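PDB 2IMH: major pilin protein fimA from Silicibacter pomeroyi, which is of unknown function but belongs to the DUF1028 family and folds into two antiparallel sheets flanked by helices. Local coordinates for residues Gly108-Ala113 and Ala130-Phe135; Thr141-Leu146 and Pro173-Val178; Gln45-Ser50 and Ser101-Ile106; Ser65-Ala70 and Ala88-Gly93. One frame throughout, in Å; residues are numbered along the deposited sequence. Where two conformers were deposited one is given.

Interaction 1: residues Gly108-Ala113 and Ala130-Phe135; sequences GSVTFA and AMTEAF
Phe112, on the edge strand 108-112, turns its flat ring toward helix 126-137, where Thr132 and Phe135, almost one helical turn apart, receive its two ends. The base of the side chain meets Thr132: Phe112 CB lies 3.6 Å from Thr132 CG2, and the two side chains run past each other in opposite directions. At the far end, Phe112 CE1 comes within 3.5 Å of Phe135 CD2. The two side chains cross at about a right angle, yet the rings are tilted by 48°, with centroids 5.5 Å apart, an oblique pairing. Phe112 takes the crowded position, with CG between its backbone N and carbonyl carbon (chi1 53°), and this throws the ring across Thr132 to Phe135.

Threonine suits its place because its two branches divide the work. The methyl CG2 packs on Phe112, while OG1 is hydrogen-bonded to Leu128 O in the turn before. The hydroxyl oxygen Thr132 OG1 also lies 3.5 Å from Val110 CG1, a van der Waals touch from a branched residue two places earlier on the strand than Phe112. Shrinking the Phe112 ring to the methyl of an alanine would probably open a gap beside Phe135, taking from that ring its neighbour on the edge strand and leaving the Thr132 methyl less covered.

Strand and helix run nearly parallel, their axes 9.4 Å apart and inclined by 21°. Phe112 also rests on Ile7 of strand 4-11, while Phe135 reaches Ala9 of that strand and Leu146 of helix 142-155, so the contact lies where the helix layer covers one edge of the six-stranded sheet.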
loop_
_atom_site.group_PDB
_atom_site.type_symbol
_atom_site.label_atom_id
_atom_site.label_comp_id
_atom_site.label_asym_id
_atom_site.label_seq_id
_atom_site.Cartn_x
_atom_site.Cartn_y
_atom_site.Cartn_z
ATOM N N GLY A 108 14.372 1.763 8.683
ATOM C CA GLY A 108 13.082 1.911 9.275
ATOM C C GLY A 108 12.168 2.723 8.366
ATOM O O GLY A 108 11.479 2.108 7.608
ATOM N N SER A 109 12.161 4.072 8.409
ATOM C CA SER A 109 11.076 4.824 7.717
ATOM C C SER A 109 11.384 6.256 7.293
ATOM O O SER A 109 12.262 6.912 7.860
ATOM C CB SER A 109 9.782 4.812 8.553
ATOM O OG SER A 109 9.946 5.495 9.792
ATOM N N VAL A 110 10.638 6.728 6.284
ATOM C CA VAL A 110 10.805 8.063 5.720
ATOM C C VAL A 110 9.418 8.674 5.437
ATOM O O VAL A 110 8.666 8.138 4.630
ATOM C CB VAL A 110 11.607 8.017 4.377
ATOM C CG1 VAL A 110 11.719 9.401 3.771
ATOM C CG2 VAL A 110 13.006 7.395 4.581
ATOM N N THR A 111 9.063 9.770 6.107
ATOM C CA THR A 111 7.813 10.455 5.752
ATOM C C THR A 111 8.106 11.446 4.628
ATOM O O THR A 111 9.242 11.909 4.477
ATOM C CB THR A 111 7.196 11.209 6.936
ATOM O OG1 THR A 111 8.136 12.204 7.375
ATOM C CG2 THR A 111 6.878 10.225 8.085
ATOM N N PHE A 112 7.092 11.772 3.837
ATOM C CA PHE A 112 7.254 12.754 2.772
ATOM C C PHE A 112 5.898 13.435 2.616
ATOM O O PHE A 112 4.952 13.050 3.279
ATOM C CB PHE A 112 7.744 12.088 1.476
ATOM C CG PHE A 112 6.906 10.916 1.030
ATOM C CD1 PHE A 112 5.814 11.109 0.197
ATOM C CD2 PHE A 112 7.217 9.619 1.447
ATOM C CE1 PHE A 112 5.022 10.030 -0.224
ATOM C CE2 PHE A 112 6.441 8.526 1.037
ATOM C CZ PHE A 112 5.339 8.729 0.206
ATOM N N ALA A 113 5.783 14.507 1.844
ATOM C CA ALA A 113 4.590 15.368 1.992
ATOM C C ALA A 113 3.243 14.623 2.079
ATOM O O ALA A 113 2.378 14.960 2.905
ATOM C CB ALA A 113 4.546 16.416 0.890
ATOM N N ALA A 130 15.474 6.279 -2.073
ATOM C CA ALA A 130 15.244 6.139 -3.520
ATOM C C ALA A 130 13.760 5.925 -3.797
ATOM O O ALA A 130 13.204 6.494 -4.745
ATOM C CB ALA A 130 16.059 4.984 -4.111
HETATM N N MSE A 131 13.123 5.113 -2.956
HETATM C CA MSE A 131 11.681 4.880 -3.052
HETATM C C MSE A 131 10.903 6.198 -2.979
HETATM O O MSE A 131 10.027 6.475 -3.799
HETATM C CB MSE A 131 11.252 3.972 -1.898
HETATM C CG MSE A 131 9.827 3.514 -1.992
HETATM SE SE MSE A 131 9.460 2.277 -0.553
HETATM C CE MSE A 131 8.258 1.118 -1.577
ATOM N N THR A 132 11.227 7.004 -1.971
ATOM C CA THR A 132 10.539 8.284 -1.738
ATOM C C THR A 132 10.783 9.259 -2.893
ATOM O O THR A 132 9.843 9.837 -3.467
ATOM C CB THR A 132 11.051 8.903 -0.422
ATOM O OG1 THR A 132 10.740 8.032 0.676
ATOM C CG2 THR A 132 10.419 10.262 -0.183
ATOM N N GLU A 133 12.052 9.448 -3.238
ATOM C CA GLU A 133 12.411 10.317 -4.362
ATOM C C GLU A 133 11.643 9.931 -5.630
ATOM O O GLU A 133 11.110 10.795 -6.317
ATOM C CB GLU A 133 13.920 10.250 -4.626
ATOM C CG GLU A 133 14.393 11.075 -5.831
ATOM C CD GLU A 133 15.870 10.861 -6.184
ATOM O OE1 GLU A 133 16.548 10.013 -5.556
ATOM O OE2 GLU A 133 16.364 11.552 -7.106
ATOM N N ALA A 134 11.596 8.634 -5.941
ATOM C CA ALA A 134 10.876 8.165 -7.133
ATOM C C ALA A 134 9.389 8.509 -7.078
ATOM O O ALA A 134 8.834 8.992 -8.070
ATOM C CB ALA A 134 11.080 6.681 -7.350
ATOM N N PHE A 135 8.752 8.297 -5.932
ATOM C CA PHE A 135 7.331 8.629 -5.795
ATOM C C PHE A 135 7.062 10.124 -5.956
ATOM O O PHE A 135 6.180 10.525 -6.714
ATOM C CB PHE A 135 6.769 8.161 -4.450
ATOM C CG PHE A 135 5.304 8.383 -4.327
ATOM C CD1 PHE A 135 4.400 7.461 -4.868
ATOM C CD2 PHE A 135 4.816 9.543 -3.724
ATOM C CE1 PHE A 135 3.038 7.696 -4.792
ATOM C CE2 PHE A 135 3.461 9.773 -3.634
ATOM C CZ PHE A 135 2.572 8.852 -4.180
#

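Interaction 2: residues Thr141-Leu146 and Pro173-Val178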
loop_
_atom_site.group_PDB
_atom_site.type_symbol
_atom_site.label_atom_id
_atom_site.label_comp_id
_atom_site.label_asym_id
_atom_site.label_seq_id
_atom_site.Cartn_x
_atom_site.Cartn_y
_atom_site.Cartn_z
ATOM N N THR A 141 0.417 9.080 -13.319
ATOM C CA THR A 141 -0.822 8.827 -12.571
ATOM C C THR A 141 -0.447 8.189 -11.229
ATOM O O THR A 141 0.589 7.530 -11.134
ATOM C CB THR A 141 -1.782 7.885 -13.347
ATOM O OG1 THR A 141 -1.178 6.597 -13.511
ATOM C CG2 THR A 141 -2.120 8.444 -14.726
ATOM N N PHE A 142 -1.275 8.416 -10.208
ATOM C CA PHE A 142 -1.017 7.952 -8.833
ATOM C C PHE A 142 -0.511 6.513 -8.780
ATOM O O PHE A 142 0.514 6.227 -8.156
ATOM C CB PHE A 142 -2.303 8.106 -8.025
ATOM C CG PHE A 142 -2.199 7.711 -6.573
ATOM C CD1 PHE A 142 -1.251 8.283 -5.737
ATOM C CD2 PHE A 142 -3.108 6.827 -6.030
ATOM C CE1 PHE A 142 -1.199 7.946 -4.385
ATOM C CE2 PHE A 142 -3.065 6.485 -4.674
ATOM C CZ PHE A 142 -2.105 7.030 -3.862
ATOM N N GLU A 143 -1.222 5.609 -9.452
ATOM C CA GLU A 143 -0.859 4.183 -9.439
ATOM C C GLU A 143 0.535 3.918 -10.001
ATOM O O GLU A 143 1.266 3.077 -9.483
ATOM C CB GLU A 143 -1.887 3.381 -10.228
ATOM C CG GLU A 143 -3.283 3.420 -9.616
ATOM C CD GLU A 143 -4.110 4.656 -9.977
ATOM O OE1 GLU A 143 -3.627 5.566 -10.693
ATOM O OE2 GLU A 143 -5.275 4.710 -9.530
ATOM N N ARG A 144 0.891 4.632 -11.066
ATOM C CA ARG A 144 2.201 4.476 -11.684
ATOM C C ARG A 144 3.304 5.070 -10.825
ATOM O O ARG A 144 4.452 4.640 -10.921
ATOM C CB ARG A 144 2.228 5.082 -13.101
ATOM C CG ARG A 144 1.350 4.334 -14.104
ATOM C CD ARG A 144 1.350 5.053 -15.476
ATOM N NE ARG A 144 2.639 4.881 -16.159
ATOM C CZ ARG A 144 3.057 5.576 -17.221
ATOM N NH1 ARG A 144 2.293 6.524 -17.771
ATOM N NH2 ARG A 144 4.258 5.317 -17.742
ATOM N N ARG A 145 2.954 6.054 -9.992
ATOM C CA ARG A 145 3.905 6.631 -9.033
ATOM C C ARG A 145 4.261 5.586 -7.983
ATOM O O ARG A 145 5.426 5.442 -7.608
ATOM C CB ARG A 145 3.316 7.882 -8.367
ATOM C CG ARG A 145 3.637 9.174 -9.106
ATOM C CD ARG A 145 2.467 10.138 -9.159
ATOM N NE ARG A 145 1.986 10.604 -7.857
ATOM C CZ ARG A 145 0.779 11.128 -7.663
ATOM N NH1 ARG A 145 0.408 11.527 -6.459
ATOM N NH2 ARG A 145 -0.069 11.243 -8.675
ATOM N N LEU A 146 3.241 4.852 -7.521
ATOM C CA LEU A 146 3.449 3.766 -6.563
ATOM C C LEU A 146 4.340 2.707 -7.178
ATOM O O LEU A 146 5.303 2.259 -6.558
ATOM C CB LEU A 146 2.113 3.167 -6.109
ATOM C CG LEU A 146 1.211 4.072 -5.251
ATOM C CD1 LEU A 146 -0.175 3.439 -5.122
ATOM C CD2 LEU A 146 1.828 4.362 -3.865
ATOM N N PRO A 173 -13.688 6.851 -3.436
ATOM C CA PRO A 173 -15.133 6.635 -3.258
ATOM C C PRO A 173 -15.935 6.393 -4.543
ATOM O O PRO A 173 -17.043 5.862 -4.461
ATOM C CB PRO A 173 -15.609 7.939 -2.610
ATOM C CG PRO A 173 -14.590 8.949 -2.977
ATOM C CD PRO A 173 -13.282 8.198 -2.998
ATOM N N ASP A 174 -15.403 6.799 -5.700
ATOM C CA ASP A 174 -16.115 6.641 -6.974
ATOM C C ASP A 174 -15.671 5.394 -7.733
ATOM O O ASP A 174 -16.076 5.185 -8.882
ATOM C CB ASP A 174 -15.894 7.871 -7.870
ATOM C CG ASP A 174 -16.428 9.151 -7.255
ATOM O OD1 ASP A 174 -17.340 9.082 -6.398
ATOM O OD2 ASP A 174 -15.917 10.229 -7.639
ATOM N N ARG A 175 -14.832 4.579 -7.093
ATOM C CA ARG A 175 -14.232 3.431 -7.760
ATOM C C ARG A 175 -14.337 2.215 -6.868
ATOM O O ARG A 175 -14.292 2.349 -5.643
ATOM C CB ARG A 175 -12.742 3.673 -8.027
ATOM C CG ARG A 175 -12.416 4.973 -8.769
ATOM C CD ARG A 175 -10.916 5.210 -8.728
ATOM N NE ARG A 175 -10.546 6.631 -8.776
ATOM C CZ ARG A 175 -9.309 7.084 -8.564
ATOM N NH1 ARG A 175 -9.061 8.392 -8.622
ATOM N NH2 ARG A 175 -8.318 6.234 -8.297
ATOM N N PRO A 176 -14.416 1.018 -7.473
ATOM C CA PRO A 176 -14.271 -0.170 -6.640
ATOM C C PRO A 176 -12.808 -0.276 -6.189
ATOM O O PRO A 176 -11.937 0.328 -6.799
ATOM C CB PRO A 176 -14.642 -1.316 -7.588
ATOM C CG PRO A 176 -14.376 -0.795 -8.957
ATOM C CD PRO A 176 -14.601 0.694 -8.903
ATOM N N PRO A 177 -12.545 -1.010 -5.103
ATOM C CA PRO A 177 -11.141 -1.101 -4.685
ATOM C C PRO A 177 -10.271 -1.675 -5.793
ATOM O O PRO A 177 -10.697 -2.576 -6.513
ATOM C CB PRO A 177 -11.195 -2.080 -3.506
ATOM C CG PRO A 177 -12.571 -1.908 -2.948
ATOM C CD PRO A 177 -13.430 -1.779 -4.210
ATOM N N VAL A 178 -9.075 -1.129 -5.957
ATOM C CA VAL A 178 -8.124 -1.704 -6.897
ATOM C C VAL A 178 -7.141 -2.435 -6.009
ATOM O O VAL A 178 -6.328 -1.810 -5.318
ATOM C CB VAL A 178 -7.435 -0.635 -7.768
ATOM C CG1 VAL A 178 -6.304 -1.243 -8.549
ATOM C CG2 VAL A 178 -8.459 0.017 -8.724
#
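A bend at chi2 (83°) folds the Glu143 chain and carries its carboxylate outward to meet Arg175, whose chain reaches across from the other segment almost fully extended, with chi2 at 169°. The meeting is a long salt bridge: Glu143 OE2 stands 3.6 Å from Arg175 NH2. The carboxylate and guanidinium planes are turned 40° against each other, and the oxygen approaches the guanidinium obliquely, so the pair lacks the coplanar, two-pronged grip of a tight ion pair. Its attraction is chiefly electrostatic and, being at the surface, is probably screened by solvent.

Long, flexible charged residues suit this place because the backbones are far apart. The nearest CA atoms, those of Glu143 and Val178, are 9.7 Å from each other, and the small buried area comes mainly from the two charged side chains. Glu143 also sits in the first turn of its helix, two residues past the N-cap Thr141, where a negative charge is likely to be favoured by the helix dipole. That turn is closed by Arg145 N donating to Thr141 O at 3.0 Å.

Glu143 lies against Tyr197 of helix 189-200, and Arg175 against the loop residue Thr14. From the same helix as Glu143, Phe142 and Leu146 pack on Val170 of strand 165-172, the neighbour of strand 175-182. The bridge therefore joins the start of helix 142-155 to the outermost strand of the sheet that this helix covers.

Interaction 3: residues Gln45-Ser50 and Ser101-Ile106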
loop_
_atom_site.group_PDB
_atom_site.type_symbol
_atom_site.label_atom_id
_atom_site.label_comp_id
_atom_site.label_asym_id
_atom_site.label_seq_id
_atom_site.Cartn_x
_atom_site.Cartn_y
_atom_site.Cartn_z
ATOM N N GLN A 45 4.089 -4.885 9.046
ATOM C CA GLN A 45 5.142 -5.749 8.501
ATOM C C GLN A 45 6.170 -6.062 9.588
ATOM O O GLN A 45 5.862 -5.956 10.792
ATOM C CB GLN A 45 5.797 -5.071 7.279
ATOM C CG GLN A 45 6.355 -3.685 7.567
ATOM C CD GLN A 45 6.484 -2.811 6.317
ATOM O OE1 GLN A 45 5.567 -2.758 5.497
ATOM N NE2 GLN A 45 7.623 -2.111 6.182
ATOM N N GLY A 46 7.374 -6.433 9.162
ATOM C CA GLY A 46 8.465 -6.732 10.106
ATOM C C GLY A 46 8.710 -8.220 10.274
ATOM O O GLY A 46 8.155 -9.049 9.534
ATOM N N ALA A 47 9.539 -8.562 11.261
ATOM C CA ALA A 47 10.027 -9.930 11.420
ATOM C C ALA A 47 8.918 -10.907 11.756
ATOM O O ALA A 47 8.895 -12.040 11.230
ATOM C CB ALA A 47 11.138 -9.974 12.481
ATOM N N ALA A 48 8.011 -10.458 12.630
ATOM C CA ALA A 48 6.859 -11.229 13.056
ATOM C C ALA A 48 5.656 -10.289 12.936
ATOM O O ALA A 48 5.210 -9.692 13.925
ATOM C CB ALA A 48 7.040 -11.700 14.489
ATOM N N PRO A 49 5.130 -10.154 11.713
ATOM C CA PRO A 49 4.084 -9.156 11.453
ATOM C C PRO A 49 2.772 -9.478 12.171
ATOM O O PRO A 49 2.396 -10.647 12.297
ATOM C CB PRO A 49 3.897 -9.242 9.934
ATOM C CG PRO A 49 4.306 -10.648 9.579
ATOM C CD PRO A 49 5.482 -10.914 10.500
ATOM N N SER A 50 2.084 -8.435 12.634
ATOM C CA SER A 50 0.803 -8.579 13.289
ATOM C C SER A 50 -0.315 -8.109 12.372
ATOM O O SER A 50 -0.421 -6.904 12.094
ATOM C CB SER A 50 0.759 -7.726 14.562
ATOM O OG SER A 50 -0.553 -7.676 15.123
ATOM N N SER A 101 12.990 -2.836 17.409
ATOM C CA SER A 101 14.444 -2.938 17.429
ATOM C C SER A 101 14.939 -4.316 16.965
ATOM O O SER A 101 16.108 -4.467 16.599
ATOM C CB SER A 101 14.960 -2.646 18.837
ATOM O OG SER A 101 14.413 -3.579 19.741
ATOM N N GLU A 102 14.060 -5.319 16.982
ATOM C CA GLU A 102 14.475 -6.689 16.634
ATOM C C GLU A 102 14.185 -7.081 15.180
ATOM O O GLU A 102 14.505 -8.196 14.756
ATOM C CB GLU A 102 13.900 -7.711 17.609
ATOM C CG GLU A 102 14.366 -7.524 19.060
ATOM C CD GLU A 102 15.882 -7.585 19.203
ATOM O OE1 GLU A 102 16.504 -8.538 18.671
ATOM O OE2 GLU A 102 16.444 -6.659 19.828
ATOM N N ASN A 103 13.609 -6.159 14.411
ATOM C CA ASN A 103 13.568 -6.335 12.960
ATOM C C ASN A 103 14.995 -6.347 12.416
ATOM O O ASN A 103 15.898 -5.756 13.021
ATOM C CB ASN A 103 12.792 -5.199 12.297
ATOM C CG ASN A 103 11.343 -5.171 12.713
ATOM O OD1 ASN A 103 10.568 -6.070 12.374
ATOM N ND2 ASN A 103 10.969 -4.149 13.468
ATOM N N GLN A 104 15.203 -6.978 11.269
ATOM C CA GLN A 104 16.547 -7.050 10.697
ATOM C C GLN A 104 16.996 -5.736 10.065
ATOM O O GLN A 104 16.208 -5.051 9.412
ATOM C CB GLN A 104 16.627 -8.180 9.672
ATOM C CG GLN A 104 16.379 -9.570 10.266
ATOM C CD GLN A 104 17.572 -10.105 11.058
ATOM O OE1 GLN A 104 18.731 -9.723 10.817
ATOM N NE2 GLN A 104 17.291 -10.998 12.015
ATOM N N ASP A 105 18.269 -5.384 10.259
ATOM C CA ASP A 105 18.835 -4.225 9.580
ATOM C C ASP A 105 18.993 -4.497 8.084
ATOM O O ASP A 105 19.107 -5.640 7.692
ATOM C CB ASP A 105 20.198 -3.863 10.177
ATOM C CG ASP A 105 20.091 -3.388 11.607
ATOM O OD1 ASP A 105 19.197 -2.564 11.901
ATOM O OD2 ASP A 105 20.899 -3.850 12.444
ATOM N N ILE A 106 18.995 -3.469 7.242
ATOM C CA ILE A 106 18.735 -2.091 7.622
ATOM C C ILE A 106 17.206 -1.836 7.661
ATOM O O ILE A 106 16.459 -2.454 6.900
ATOM C CB ILE A 106 19.513 -1.133 6.666
ATOM C CG1 ILE A 106 21.022 -1.223 6.981
ATOM C CG2 ILE A 106 18.990 0.304 6.753
ATOM C CD1 ILE A 106 21.944 -0.878 5.831
#
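Asn103 reaches from one loop to the backbone of another, where its OD1 accepts a hydrogen bond from Ala47 N. This is a side-chain-to-main-chain hydrogen bond between two irregular loops, both of which follow strands of the four-stranded antiparallel sheet: 40-45 for one, 95-99 for the other. Ala47 N stands 2.9 Å from Asn103 OD1. The N-H...O angle is 153°, and the donor lies nearly along the C=O axis of the amide.

Asn103 places CG beside its own backbone N and anti to the carbonyl carbon (chi1 -64°), from where the short chain reaches the backbone of the other loop. Asparagine fits because both ends of its amide are used: while OD1 takes Ala47 N, ND2 donates to Gly100 O and Arg84 O. Arg84 directly precedes strand 85-90, so one buried amide ties together the ends of three adjacent strands and is held against turning over. A leucine in its place would probably leave Ala47 N, Gly100 O and Arg84 O without this mate.

Gly46 suits its place doubly: its backbone angles themselves call for glycine, and a beta carbon would clash with the amide oxygen, Asn103 OD1 already lying just 3.2 Å from Gly46 CA.

Interaction 4: residues Ser65-Ala70 and Ala88-Gly93; sequences SHPEDA and AMDLLG
Pro67 packs its ring against Asp90 and the backbone beside it, at the point where helix 67-76 begins over the hairpin of strands 85-90 and 95-99. The ring's outer carbons do the touching. Pro67 CG meets the base of the aspartate, 4.0 Å from Asp90 CB. Beside it, Pro67 CD is 3.9 Å from the carboxylate oxygen Asp90 OD2. Pro67 CB faces the strand backbone, 3.9 Å from Ala88 O. These are van der Waals contacts, and the two side chains meet at a slant.

Proline suits the first turn of a helix, where no backbone N-H is needed for the helical bonding and the rigid ring offers a compact apolar surface; His66 holds the N-cap just before it. Small Ala88 lets the helices come close to the strand, its methyl meeting Val57 and Val71, while Pro67 also rests on Ala96 of the partner strand.

Further out, the hairpin's own turn positions Asp90. Residues Asp90 to Gly93 form a type I turn, closed by Gly93 N to Asp90 O at 3.0 Å, and Gly93 has backbone angles that favour glycine. Asp90 OD1 accepts from Asn94 N and, in an Asx turn, from Leu92 N: this latter donor, at 2.9 Å, approaches 53° out of the carboxylate plane.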
loop_
_atom_site.group_PDB
_atom_site.type_symbol
_atom_site.label_atom_id
_atom_site.label_comp_id
_atom_site.label_asym_id
_atom_site.label_seq_id
_atom_site.Cartn_x
_atom_site.Cartn_y
_atom_site.Cartn_z
ATOM N N SER A 65 -7.702 9.689 16.227
ATOM C CA SER A 65 -6.303 9.766 16.644
ATOM C C SER A 65 -5.409 10.268 15.512
ATOM O O SER A 65 -5.536 9.818 14.373
ATOM C CB SER A 65 -5.777 8.391 17.065
ATOM O OG SER A 65 -6.380 7.914 18.250
ATOM N N HIS A 66 -4.443 11.121 15.849
ATOM C CA HIS A 66 -3.355 11.455 14.937
ATOM C C HIS A 66 -2.560 10.169 14.654
ATOM O O HIS A 66 -2.406 9.339 15.550
ATOM C CB HIS A 66 -2.429 12.516 15.565
ATOM C CG HIS A 66 -1.279 12.898 14.689
ATOM N ND1 HIS A 66 -1.260 14.062 13.948
ATOM C CD2 HIS A 66 -0.112 12.263 14.418
ATOM C CE1 HIS A 66 -0.140 14.118 13.247
ATOM N NE2 HIS A 66 0.574 13.038 13.515
ATOM N N PRO A 67 -2.078 9.984 13.408
ATOM C CA PRO A 67 -1.265 8.792 13.082
ATOM C C PRO A 67 -0.175 8.433 14.102
ATOM O O PRO A 67 0.006 7.254 14.396
ATOM C CB PRO A 67 -0.639 9.156 11.735
ATOM C CG PRO A 67 -1.686 10.037 11.095
ATOM C CD PRO A 67 -2.299 10.840 12.218
ATOM N N GLU A 68 0.542 9.417 14.641
ATOM C CA GLU A 68 1.586 9.097 15.626
ATOM C C GLU A 68 0.999 8.419 16.868
ATOM O O GLU A 68 1.533 7.413 17.358
ATOM C CB GLU A 68 2.357 10.358 16.011
ATOM C CG GLU A 68 3.373 10.145 17.107
ATOM C CD GLU A 68 4.008 11.446 17.546
ATOM O OE1 GLU A 68 4.344 12.285 16.669
ATOM O OE2 GLU A 68 4.151 11.630 18.772
ATOM N N ASP A 69 -0.097 8.976 17.379
ATOM C CA ASP A 69 -0.792 8.396 18.531
ATOM C C ASP A 69 -1.454 7.052 18.244
ATOM O O ASP A 69 -1.400 6.140 19.071
ATOM C CB ASP A 69 -1.815 9.388 19.071
ATOM C CG ASP A 69 -1.159 10.638 19.617
ATOM O OD1 ASP A 69 -0.021 10.541 20.154
ATOM O OD2 ASP A 69 -1.768 11.710 19.501
ATOM N N ALA A 70 -2.080 6.928 17.080
ATOM C CA ALA A 70 -2.655 5.657 16.643
ATOM C C ALA A 70 -1.583 4.547 16.626
ATOM O O ALA A 70 -1.785 3.458 17.168
ATOM C CB ALA A 70 -3.272 5.828 15.262
ATOM N N ALA A 88 1.262 4.097 9.266
ATOM C CA ALA A 88 -0.148 4.436 9.081
ATOM C C ALA A 88 -0.248 5.845 8.574
ATOM O O ALA A 88 0.543 6.705 8.968
ATOM C CB ALA A 88 -0.916 4.319 10.394
HETATM N N MSE A 89 -1.251 6.100 7.739
HETATM C CA MSE A 89 -1.416 7.420 7.159
HETATM C C MSE A 89 -2.894 7.771 7.188
HETATM O O MSE A 89 -3.723 6.914 6.909
HETATM C CB MSE A 89 -0.915 7.421 5.697
HETATM C CG MSE A 89 -1.047 8.764 5.012
HETATM SE SE MSE A 89 -1.127 8.568 3.062
HETATM C CE MSE A 89 -2.916 7.793 2.916
ATOM N N ASP A 90 -3.233 9.016 7.525
ATOM C CA ASP A 90 -4.633 9.424 7.581
ATOM C C ASP A 90 -5.102 9.951 6.234
ATOM O O ASP A 90 -4.334 9.960 5.272
ATOM C CB ASP A 90 -4.916 10.404 8.747
ATOM C CG ASP A 90 -4.420 11.837 8.502
ATOM O OD1 ASP A 90 -3.996 12.200 7.379
ATOM O OD2 ASP A 90 -4.482 12.624 9.494
ATOM N N LEU A 91 -6.367 10.377 6.170
ATOM C CA LEU A 91 -6.985 10.728 4.891
ATOM C C LEU A 91 -6.442 12.014 4.292
ATOM O O LEU A 91 -6.697 12.303 3.111
ATOM C CB LEU A 91 -8.513 10.815 5.026
ATOM C CG LEU A 91 -9.235 9.502 5.321
ATOM C CD1 LEU A 91 -10.704 9.799 5.609
ATOM C CD2 LEU A 91 -9.117 8.508 4.140
ATOM N N LEU A 92 -5.675 12.772 5.075
ATOM C CA LEU A 92 -5.037 13.982 4.573
ATOM C C LEU A 92 -3.518 13.828 4.438
ATOM O O LEU A 92 -2.798 14.826 4.274
ATOM C CB LEU A 92 -5.394 15.190 5.452
ATOM C CG LEU A 92 -6.809 15.743 5.202
ATOM C CD1 LEU A 92 -7.297 16.575 6.368
ATOM C CD2 LEU A 92 -6.845 16.534 3.890
ATOM N N GLY A 93 -3.036 12.582 4.523
ATOM C CA GLY A 93 -1.642 12.293 4.201
ATOM C C GLY A 93 -0.664 12.406 5.353
ATOM O O GLY A 93 0.537 12.197 5.165
#

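The four contacts belong to one layered fold. Interactions 1 and 2 lie on the six-stranded sheet, at its two outermost strands, under the successive helices 126-137 and 142-155. Their centres are about 19 Å apart, but they touch directly, as Phe135 packs on Phe142 and Leu146. Interaction 4 packs a helix on the four-stranded sheet, and interaction 3 joins loops at the ends of its strands, about 21 Å away between centres; interaction 4 falls within the chain that interaction 3 brackets, and both close before interaction 1 opens. Segment 101-106 leads almost straight into 108-113, linking the sheets in sequence. Interactions 2 and 3, about 28 Å apart between centres, put a surface salt bridge and a loop-to-loop hydrogen bond on opposite sides of the chain's centre.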